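Local coordinates for EF0056 (PDB 6ORI), which is of unknown function but, as an enterococcal surface protein with immunoglobulin-like domains, is probably linked to biofilm formation, at residues S13-T18 with T395-L400; F36-I41 with G188-D193; D75-Q80 with D163-R168. All coordinates share one frame; numbering follows the deposited sequence.

How the contacts relate
Contact 3 is the buried one of the three, while contacts 1 and 2 are only partly buried. Contacts 2 and 3 share one sheet: strands 184-189 and 166-173 are neighbours, and Phe190 N probably bonds to Leu165 O at their ends. Contact 1 holds the N-terminal segment to a strand of another sheet, and it meets contact 2 through Thr395 OG1 and Tyr189 OH. Contacts 1 and 3 both reach the calcium ion, through Leu400 and Asp163. The chemistry differs. Contact 1 combines tyrosine rings, two direct hydrogen bonds and bridging waters. Contact 2 joins apolar packing to one backbone bond and two water bridges. In contact 3 an aspartate-arginine pair within 75-80 bonds to the backbone of 163-166.

Contact 1: S13-T18 with T395-L400; sequences SASGNT and TGYYYL. With CA (calcium ion), chain B.
Ser15 lies between the rings of Tyr397 and Tyr398 and meets both residues. Its CB sits over one face of the Tyr397 ring, 3.8 Å from the centroid and 19° off the normal, in a CH-pi contact. OG is anti to the carbonyl carbon (chi1 -61°). At this tip it donates to Tyr397 O, with OG and O 2.8 Å apart. OG also accepts a bond from a water that in turn accepts from Tyr397 N, so the hydroxyl reaches Tyr397 O directly and Tyr397 N through the water.

The backbone adds a nearly straight bond. Tyr399 N donates to Ser15 O at 2.7 Å, with 172° at the hydrogen. Beyond it, CB of Tyr399 lies 3.3 Å from Ser15 O, and its CE2 lies 3.6 Å from Thr18 CG2 in the conformer described.

Residues 13-17 form two overlapping beta turns, type II at Ser13-Gly16 and type I' at Ala14-Asn17. Gly16 takes positive phi there. It has no side chain, and the Tyr398 ring comes close to its backbone: CE2 is 3.5 Å from Gly16 N and CZ is 3.7 Å from Gly16 CA. A water joins Tyr398 OH to Ser13 O, and another joins Tyr397 OH to Asn17 OD1, while Asn17 ND2 bonds to Gln20.

Leu400 O binds the calcium ion, 2.2 Å from the metal. Ser162, Asp163, Gly372, Asp374 and Asp402 complete the site.

Strand 394-398 is an outermost strand of its four-stranded antiparallel sheet and pairs with strand 375-382. The turns lie against its other neighbours: Ser15 bonds through its backbone to Thr218 of strand 211-221, and its side chain touches Thr187 of strand 184-189.

Contact 2: F36-I41 with G188-D193; sequences FNPKAI and GYFLTD
Phe190 packs against Phe36, Pro38 and Ile41 where two strands of an immunoglobulin-like, antiparallel beta domain run out into loops. The strands are 31-38 and 184-189. They are not paired with each other here, and beyond them the parts 36-41 and 190-193 run in much the same direction, 25° apart.

The Phe190 ring is the centre of the packing. Its CG is anti to the carbonyl carbon and beside the backbone N (chi1 -68°), and the ring extends from there toward the 36-41 segment. The tip of the ring comes in at the edge of Phe36, near the plane of that ring, with Phe190 CZ 3.9 Å from Phe36 CE2. Further back, Pro38 meets the CE1 and CD1 side of the ring. Its CB is 3.6 Å from Phe190 CE1, and its CG also touches CD1. Ile41 covers the base: its CD1 reaches Phe190 CB at 3.7 Å. All three side chains cross Phe190 obliquely.

Ile51 of strand 50-59 and Leu74 of strand 68-74 also touch Phe190, and the ring meets Tyr167 edge-to-face. This links the contact to the hydrophobic interior of the domain. Ile41 and Thr192 both touch Phe152 of helix 148-155.

Past the aromatic cluster, backbone and water bonds take over. Ile41 N donates to Leu191 O at 2.7 Å, with 162° at the hydrogen. Next to this bond is one apolar touch, with CB of Ala40 and CB of Leu191 4.0 Å apart. A water links Lys39 O with Leu191 N. Thr192 CA makes a CA-H...O contact to Ile41 O at 3.4 Å. That same carbonyl oxygen accepts a bond from a second water, 2.7 Å away, which itself accepts from Asp193 N.

Contact 3: D75-Q80 with D163-R168; sequences DERLAQ and DRLMYR. With CA (calcium ion), chain B.
Asp75 has CG anti to its backbone N (chi1 -161°), facing the backbone of Leu165 and Met166. In Arg77 the chain bends at chi3 (-64°), which turns NE back toward Asp75. The guanidinium then lies between Asp75 and Asp163.

Arg77 grips the carboxylate side-on. NE donates to Asp75 OD1 at 2.9 Å, and NH2 donates to Asp75 OD2, also at 2.9 Å, in a salt bridge. OD2 is met from above the carboxylate plane by NH2. On its anti lone pair it accepts from Met166 N at 3.1 Å. In the other direction Asp75 N donates to Met166 O.

Asp75 is the N-cap of the short helix 76-79: OD1 accepts from Arg77 N as well. Four N-H groups thus hold the buried carboxylate, which is consistent with its being ionised. The contact continues the antiparallel pairing of strands 68-74 and 166-173 just past the end of the first strand.

The far end of the guanidinium points at Asp163. NH1 and NH2 both donate to Asp163 O, each at 3.0 Å, with the oxygen in the guanidinium plane. Leu165 CD2 lies over one guanidinium face, 3.7 Å from Arg77 NH2, and also touches Leu78 CG. In the conformer described, Asp163 OD1 binds the calcium ion at 2.3 Å.

Contact 1: S13-T18 with T395-L400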
loop_
_atom_site.group_PDB
_atom_site.type_symbol
_atom_site.label_atom_id
_atom_site.label_comp_id
_atom_site.label_asym_id
_atom_site.label_seq_id
_atom_site.Cartn_x
_atom_site.Cartn_y
_atom_site.Cartn_z
ATOM N N SER A 13 -11.217 -4.730 7.192
ATOM C CA SER A 13 -9.759 -4.835 7.124
ATOM C C SER A 13 -9.215 -4.440 5.752
ATOM O O SER A 13 -9.902 -4.559 4.722
ATOM C CB SER A 13 -9.309 -6.261 7.446
ATOM O OG SER A 13 -9.665 -6.618 8.773
ATOM N N ALA A 14 -7.965 -4.002 5.728
ATOM C CA ALA A 14 -7.336 -3.636 4.466
ATOM C C ALA A 14 -7.320 -4.865 3.570
ATOM O O ALA A 14 -6.997 -5.982 4.021
ATOM C CB ALA A 14 -5.935 -3.104 4.701
ATOM N N SER A 15 -7.717 -4.676 2.316
ATOM C CA SER A 15 -7.796 -5.748 1.327
ATOM C C SER A 15 -8.810 -6.832 1.702
ATOM O O SER A 15 -8.832 -7.867 1.073
ATOM C CB SER A 15 -6.409 -6.363 1.055
ATOM O OG SER A 15 -5.487 -5.400 0.544
ATOM N N GLY A 16 -9.652 -6.589 2.705
ATOM C CA GLY A 16 -10.600 -7.612 3.137
ATOM C C GLY A 16 -9.922 -8.852 3.692
ATOM O O GLY A 16 -10.524 -9.925 3.729
ATOM N N ASN A 17 -8.671 -8.707 4.119
ATOM C CA ASN A 17 -7.886 -9.828 4.614
ATOM C C ASN A 17 -8.581 -10.410 5.829
ATOM O O ASN A 17 -8.930 -9.685 6.757
ATOM C CB ASN A 17 -6.478 -9.339 4.958
ATOM C CG ASN A 17 -5.573 -10.448 5.421
ATOM O OD1 ASN A 17 -5.509 -11.510 4.805
ATOM N ND2 ASN A 17 -4.859 -10.207 6.511
ATOM N N THR A 18 -8.748 -11.729 5.830
ATOM C CA THR A 18 -9.617 -12.376 6.806
ATOM C C THR A 18 -8.925 -12.706 8.128
ATOM O O THR A 18 -9.560 -12.661 9.184
ATOM C CB THR A 18 -10.234 -13.655 6.222
ATOM O OG1 THR A 18 -9.201 -14.488 5.680
ATOM C CG2 THR A 18 -11.232 -13.304 5.120
ATOM N N THR A 395 -0.078 -1.079 -6.859
ATOM C CA THR A 395 -1.135 -2.033 -7.133
ATOM C C THR A 395 -1.547 -2.672 -5.843
ATOM O O THR A 395 -0.723 -2.884 -4.951
ATOM C CB THR A 395 -0.723 -3.088 -8.176
ATOM O OG1 THR A 395 -1.825 -3.949 -8.463
ATOM C CG2 THR A 395 0.457 -3.929 -7.700
ATOM N N GLY A 396 -2.832 -2.956 -5.730
ATOM C CA GLY A 396 -3.365 -3.516 -4.511
ATOM C C GLY A 396 -4.464 -4.485 -4.860
ATOM O O GLY A 396 -4.820 -4.649 -6.012
ATOM N N TYR A 397 -4.967 -5.156 -3.836
ATOM C CA TYR A 397 -5.947 -6.192 -4.057
ATOM C C TYR A 397 -7.042 -6.101 -3.003
ATOM O O TYR A 397 -6.883 -5.480 -1.937
ATOM C CB TYR A 397 -5.293 -7.588 -4.079
ATOM C CG TYR A 397 -5.011 -8.166 -2.728
ATOM C CD1 TYR A 397 -3.974 -7.674 -1.928
ATOM C CD2 TYR A 397 -5.801 -9.174 -2.229
ATOM C CE1 TYR A 397 -3.733 -8.194 -0.685
ATOM C CE2 TYR A 397 -5.565 -9.697 -0.973
ATOM C CZ TYR A 397 -4.535 -9.186 -0.211
ATOM O OH TYR A 397 -4.317 -9.702 1.044
ATOM N N TYR A 398 -8.168 -6.729 -3.330
ATOM C CA TYR A 398 -9.225 -6.972 -2.358
ATOM C C TYR A 398 -9.546 -8.461 -2.417
ATOM O O TYR A 398 -9.848 -9.000 -3.482
ATOM C CB TYR A 398 -10.474 -6.128 -2.629
ATOM C CG TYR A 398 -11.387 -6.126 -1.445
ATOM C CD1 TYR A 398 -12.360 -7.101 -1.283
ATOM C CD2 TYR A 398 -11.237 -5.186 -0.465
ATOM C CE1 TYR A 398 -13.166 -7.108 -0.160
ATOM C CE2 TYR A 398 -12.040 -5.175 0.633
ATOM C CZ TYR A 398 -12.985 -6.138 0.788
ATOM O OH TYR A 398 -13.772 -6.117 1.919
ATOM N N TYR A 399 -9.435 -9.127 -1.267
ATOM C CA TYR A 399 -9.544 -10.584 -1.174
ATOM C C TYR A 399 -10.940 -11.091 -1.470
ATOM O O TYR A 399 -11.925 -10.510 -1.008
ATOM C CB TYR A 399 -9.174 -11.034 0.231
ATOM C CG TYR A 399 -9.430 -12.510 0.521
ATOM C CD1 TYR A 399 -8.681 -13.506 -0.100
ATOM C CD2 TYR A 399 -10.382 -12.894 1.456
ATOM C CE1 TYR A 399 -8.907 -14.850 0.169
ATOM C CE2 TYR A 399 -10.608 -14.235 1.744
ATOM C CZ TYR A 399 -9.872 -15.207 1.100
ATOM O OH TYR A 399 -10.105 -16.539 1.393
ATOM N N LEU A 400 -11.003 -12.184 -2.234
ATOM C CA LEU A 400 -12.248 -12.916 -2.513
ATOM C C LEU A 400 -12.051 -14.393 -2.184
ATOM O O LEU A 400 -11.140 -15.034 -2.716
ATOM C CB LEU A 400 -12.621 -12.785 -3.985
ATOM C CG LEU A 400 -14.053 -12.348 -4.261
ATOM C CD1 LEU A 400 -14.365 -11.009 -3.564
ATOM C CD2 LEU A 400 -14.259 -12.260 -5.769
HETATM CA CA CA B . -9.434 -15.484 -4.111
HETATM O O HOH W 1 -12.445 -4.167 3.938
HETATM O O HOH W 2 -3.702 -3.843 -1.503
HETATM O O HOH W 3 -6.019 -11.526 2.101
#

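Contact 2: F36-I41 with G188-D193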
loop_
_atom_site.group_PDB
_atom_site.type_symbol
_atom_site.label_atom_id
_atom_site.label_comp_id
_atom_site.label_asym_id
_atom_site.label_seq_id
_atom_site.Cartn_x
_atom_site.Cartn_y
_atom_site.Cartn_z
ATOM N N PHE A 36 6.632 -1.750 2.796
ATOM C CA PHE A 36 7.398 -2.951 2.476
ATOM C C PHE A 36 7.450 -3.072 0.974
ATOM O O PHE A 36 6.412 -3.139 0.318
ATOM C CB PHE A 36 6.710 -4.171 3.089
ATOM C CG PHE A 36 7.355 -5.494 2.787
ATOM C CD1 PHE A 36 8.531 -5.890 3.411
ATOM C CD2 PHE A 36 6.770 -6.352 1.893
ATOM C CE1 PHE A 36 9.093 -7.121 3.126
ATOM C CE2 PHE A 36 7.344 -7.583 1.628
ATOM C CZ PHE A 36 8.493 -7.947 2.239
ATOM N N ASN A 37 8.666 -3.077 0.425
ATOM C CA ASN A 37 8.840 -3.046 -1.022
ATOM C C ASN A 37 9.701 -4.225 -1.486
ATOM O O ASN A 37 10.920 -4.115 -1.579
ATOM C CB ASN A 37 9.473 -1.739 -1.479
ATOM C CG ASN A 37 9.595 -1.669 -2.997
ATOM O OD1 ASN A 37 8.896 -2.375 -3.710
ATOM N ND2 ASN A 37 10.502 -0.850 -3.472
ATOM N N PRO A 38 9.050 -5.351 -1.792
ATOM C CA PRO A 38 9.756 -6.540 -2.282
ATOM C C PRO A 38 9.940 -6.514 -3.793
ATOM O O PRO A 38 9.091 -5.950 -4.527
ATOM C CB PRO A 38 8.793 -7.676 -1.900
ATOM C CG PRO A 38 7.434 -7.064 -2.063
ATOM C CD PRO A 38 7.598 -5.597 -1.664
ATOM N N LYS A 39 11.017 -7.125 -4.261
ATOM C CA LYS A 39 11.181 -7.341 -5.690
ATOM C C LYS A 39 10.115 -8.309 -6.202
ATOM O O LYS A 39 9.583 -9.143 -5.459
ATOM C CB LYS A 39 12.559 -7.925 -5.968
ATOM C CG LYS A 39 13.702 -6.970 -5.726
ATOM C CD LYS A 39 13.652 -5.789 -6.675
ATOM C CE LYS A 39 14.879 -4.936 -6.513
ATOM N NZ LYS A 39 14.545 -3.491 -6.613
ATOM N N ALA A 40 9.798 -8.214 -7.486
ATOM C CA ALA A 40 8.891 -9.174 -8.113
ATOM C C ALA A 40 9.461 -10.593 -8.129
ATOM O O ALA A 40 10.678 -10.770 -8.275
ATOM C CB ALA A 40 8.591 -8.733 -9.529
ATOM N N ILE A 41 8.585 -11.580 -7.951
ATOM C CA ILE A 41 8.971 -12.998 -7.944
ATOM C C ILE A 41 8.832 -13.501 -9.371
ATOM O O ILE A 41 7.848 -14.155 -9.728
ATOM C CB ILE A 41 8.126 -13.847 -6.965
ATOM C CG1 ILE A 41 8.039 -13.172 -5.587
ATOM C CG2 ILE A 41 8.740 -15.220 -6.818
ATOM C CD1 ILE A 41 7.100 -13.896 -4.579
ATOM N N GLY A 188 -0.346 -5.379 0.766
ATOM C CA GLY A 188 -0.132 -5.511 -0.666
ATOM C C GLY A 188 0.062 -6.962 -1.050
ATOM O O GLY A 188 -0.230 -7.837 -0.252
ATOM N N TYR A 189 0.502 -7.190 -2.279
ATOM C CA TYR A 189 0.745 -8.534 -2.764
ATOM C C TYR A 189 2.018 -8.639 -3.548
ATOM O O TYR A 189 2.473 -7.675 -4.148
ATOM C CB TYR A 189 -0.447 -9.106 -3.552
ATOM C CG TYR A 189 -0.712 -8.423 -4.879
ATOM C CD1 TYR A 189 -1.436 -7.236 -4.950
ATOM C CD2 TYR A 189 -0.227 -8.951 -6.057
ATOM C CE1 TYR A 189 -1.664 -6.614 -6.165
ATOM C CE2 TYR A 189 -0.451 -8.339 -7.273
ATOM C CZ TYR A 189 -1.170 -7.178 -7.316
ATOM O OH TYR A 189 -1.380 -6.570 -8.544
ATOM N N PHE A 190 2.649 -9.805 -3.495
ATOM C CA PHE A 190 3.841 -10.057 -4.275
ATOM C C PHE A 190 3.524 -10.212 -5.745
ATOM O O PHE A 190 2.630 -10.955 -6.118
ATOM C CB PHE A 190 4.547 -11.332 -3.764
ATOM C CG PHE A 190 5.144 -11.212 -2.377
ATOM C CD1 PHE A 190 6.419 -10.731 -2.195
ATOM C CD2 PHE A 190 4.422 -11.631 -1.262
ATOM C CE1 PHE A 190 6.954 -10.641 -0.915
ATOM C CE2 PHE A 190 4.974 -11.554 0.010
ATOM C CZ PHE A 190 6.246 -11.070 0.165
ATOM N N LEU A 191 4.281 -9.510 -6.567
ATOM C CA LEU A 191 4.139 -9.619 -8.019
ATOM C C LEU A 191 4.840 -10.844 -8.542
ATOM O O LEU A 191 5.873 -11.272 -8.019
ATOM C CB LEU A 191 4.721 -8.394 -8.718
ATOM C CG LEU A 191 4.131 -7.055 -8.317
ATOM C CD1 LEU A 191 4.775 -5.972 -9.161
ATOM C CD2 LEU A 191 2.634 -7.043 -8.490
ATOM N N THR A 192 4.275 -11.411 -9.592
ATOM C CA THR A 192 4.819 -12.597 -10.211
ATOM C C THR A 192 4.726 -12.398 -11.714
ATOM O O THR A 192 4.371 -11.319 -12.172
ATOM C CB THR A 192 4.028 -13.826 -9.799
ATOM O OG1 THR A 192 2.680 -13.704 -10.265
ATOM C CG2 THR A 192 4.022 -13.988 -8.288
ATOM N N ASP A 193 5.048 -13.435 -12.483
ATOM C CA ASP A 193 5.127 -13.302 -13.933
ATOM C C ASP A 193 3.757 -13.206 -14.596
ATOM O O ASP A 193 3.664 -12.979 -15.802
ATOM C CB ASP A 193 5.920 -14.470 -14.535
ATOM C CG ASP A 193 7.413 -14.191 -14.605
ATOM O OD1 ASP A 193 7.796 -13.104 -15.096
ATOM O OD2 ASP A 193 8.204 -15.058 -14.166
HETATM O O HOH W 4 6.778 -8.555 -5.438
HETATM O O HOH W 5 6.344 -15.901 -11.089
#

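Contact 3: D75-Q80 with D163-R168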
loop_
_atom_site.group_PDB
_atom_site.type_symbol
_atom_site.label_atom_id
_atom_site.label_comp_id
_atom_site.label_asym_id
_atom_site.label_seq_id
_atom_site.Cartn_x
_atom_site.Cartn_y
_atom_site.Cartn_z
ATOM N N ASP A 75 1.841 -13.935 3.776
ATOM C CA ASP A 75 0.927 -14.984 3.394
ATOM C C ASP A 75 1.331 -16.304 4.011
ATOM O O ASP A 75 2.488 -16.701 3.883
ATOM C CB ASP A 75 0.922 -15.083 1.874
ATOM C CG ASP A 75 -0.284 -15.781 1.355
ATOM O OD1 ASP A 75 -0.396 -17.006 1.577
ATOM O OD2 ASP A 75 -1.115 -15.109 0.702
ATOM N N GLU A 76 0.387 -16.994 4.630
ATOM C CA GLU A 76 0.666 -18.296 5.235
ATOM C C GLU A 76 1.323 -19.263 4.260
ATOM O O GLU A 76 2.145 -20.113 4.664
ATOM C CB GLU A 76 -0.626 -18.925 5.769
ATOM C CG GLU A 76 -1.205 -18.246 7.003
ATOM C CD GLU A 76 -0.434 -18.570 8.286
ATOM O OE1 GLU A 76 -0.915 -18.183 9.372
ATOM O OE2 GLU A 76 0.643 -19.211 8.213
ATOM N N ARG A 77 0.976 -19.168 2.978
ATOM C CA ARG A 77 1.487 -20.107 1.994
ATOM C C ARG A 77 2.979 -19.917 1.769
ATOM O O ARG A 77 3.675 -20.854 1.379
ATOM C CB ARG A 77 0.706 -19.959 0.680
ATOM C CG ARG A 77 -0.739 -20.426 0.812
ATOM C CD ARG A 77 -1.599 -20.025 -0.386
ATOM N NE ARG A 77 -1.713 -18.576 -0.485
ATOM C CZ ARG A 77 -2.105 -17.913 -1.569
ATOM N NH1 ARG A 77 -2.454 -18.560 -2.679
ATOM N NH2 ARG A 77 -2.151 -16.597 -1.552
ATOM N N LEU A 78 3.482 -18.696 1.973
ATOM C CA LEU A 78 4.916 -18.439 1.972
ATOM C C LEU A 78 5.510 -18.672 3.344
ATOM O O LEU A 78 6.606 -19.222 3.458
ATOM C CB LEU A 78 5.241 -16.995 1.533
ATOM C CG LEU A 78 4.890 -16.646 0.105
ATOM C CD1 LEU A 78 5.185 -15.176 -0.124
ATOM C CD2 LEU A 78 5.685 -17.516 -0.843
ATOM N N ALA A 79 4.826 -18.205 4.378
ATOM C CA ALA A 79 5.368 -18.212 5.726
ATOM C C ALA A 79 5.777 -19.616 6.170
ATOM O O ALA A 79 6.786 -19.793 6.876
ATOM C CB ALA A 79 4.354 -17.626 6.698
ATOM N N GLN A 80 5.034 -20.625 5.745
ATOM C CA GLN A 80 5.332 -21.994 6.147
ATOM C C GLN A 80 6.746 -22.429 5.759
ATOM O O GLN A 80 7.290 -23.349 6.368
ATOM C CB GLN A 80 4.299 -22.940 5.542
ATOM C CG GLN A 80 4.369 -23.001 4.036
ATOM C CD GLN A 80 3.361 -23.955 3.402
ATOM O OE1 GLN A 80 3.104 -25.033 3.929
ATOM N NE2 GLN A 80 2.794 -23.552 2.255
ATOM N N ASP A 163 -5.813 -16.637 -5.406
ATOM C CA ASP A 163 -5.503 -15.919 -4.161
ATOM C C ASP A 163 -4.087 -15.343 -4.303
ATOM O O ASP A 163 -3.086 -16.082 -4.334
ATOM C CB ASP A 163 -5.512 -16.852 -2.940
ATOM C CG ASP A 163 -6.900 -17.140 -2.387
ATOM O OD1 ASP A 163 -7.878 -16.482 -2.754
ATOM O OD2 ASP A 163 -6.994 -18.028 -1.505
ATOM N N ARG A 164 -3.967 -14.030 -4.385
ATOM C CA ARG A 164 -2.647 -13.416 -4.462
ATOM C C ARG A 164 -1.893 -13.591 -3.137
ATOM O O ARG A 164 -2.503 -13.717 -2.087
ATOM C CB ARG A 164 -2.763 -11.933 -4.815
ATOM C CG ARG A 164 -3.530 -11.642 -6.115
ATOM C CD ARG A 164 -2.953 -12.392 -7.295
ATOM N NE ARG A 164 -1.511 -12.218 -7.455
ATOM C CZ ARG A 164 -0.901 -11.599 -8.472
ATOM N NH1 ARG A 164 0.436 -11.530 -8.482
ATOM N NH2 ARG A 164 -1.606 -11.044 -9.466
ATOM N N LEU A 165 -0.572 -13.591 -3.221
ATOM C CA LEU A 165 0.303 -13.756 -2.057
ATOM C C LEU A 165 0.447 -12.436 -1.344
ATOM O O LEU A 165 1.095 -11.517 -1.833
ATOM C CB LEU A 165 1.684 -14.256 -2.461
ATOM C CG LEU A 165 1.737 -15.646 -3.105
ATOM C CD1 LEU A 165 3.101 -15.835 -3.784
ATOM C CD2 LEU A 165 1.461 -16.750 -2.100
ATOM N N MET A 166 -0.163 -12.345 -0.181
ATOM C CA MET A 166 -0.213 -11.096 0.530
ATOM C C MET A 166 0.956 -10.825 1.447
ATOM O O MET A 166 1.696 -11.735 1.865
ATOM C CB MET A 166 -1.509 -11.021 1.321
ATOM C CG MET A 166 -1.586 -11.928 2.530
ATOM S SD MET A 166 -0.799 -11.326 4.051
ATOM C CE MET A 166 -1.937 -10.040 4.494
ATOM N N TYR A 167 1.114 -9.546 1.763
ATOM C CA TYR A 167 1.933 -9.112 2.887
ATOM C C TYR A 167 1.221 -7.951 3.567
ATOM O O TYR A 167 0.425 -7.253 2.938
ATOM C CB TYR A 167 3.329 -8.699 2.447
ATOM C CG TYR A 167 3.402 -7.614 1.408
ATOM C CD1 TYR A 167 3.226 -6.278 1.734
ATOM C CD2 TYR A 167 3.698 -7.931 0.094
ATOM C CE1 TYR A 167 3.309 -5.293 0.740
ATOM C CE2 TYR A 167 3.805 -6.969 -0.881
ATOM C CZ TYR A 167 3.621 -5.663 -0.553
ATOM O OH TYR A 167 3.734 -4.729 -1.562
ATOM N N ARG A 168 1.480 -7.768 4.857
ATOM C CA ARG A 168 1.011 -6.599 5.599
ATOM C C ARG A 168 2.127 -6.120 6.501
ATOM O O ARG A 168 2.672 -6.911 7.279
ATOM C CB ARG A 168 -0.230 -6.947 6.425
ATOM C CG ARG A 168 -0.766 -5.799 7.305
ATOM C CD ARG A 168 -1.735 -6.308 8.366
ATOM N NE ARG A 168 -2.551 -5.250 8.943
ATOM C CZ ARG A 168 -3.166 -5.316 10.119
ATOM N NH1 ARG A 168 -3.046 -6.375 10.905
ATOM N NH2 ARG A 168 -3.914 -4.295 10.506
HETATM CA CA CA B . -9.434 -15.484 -4.111
#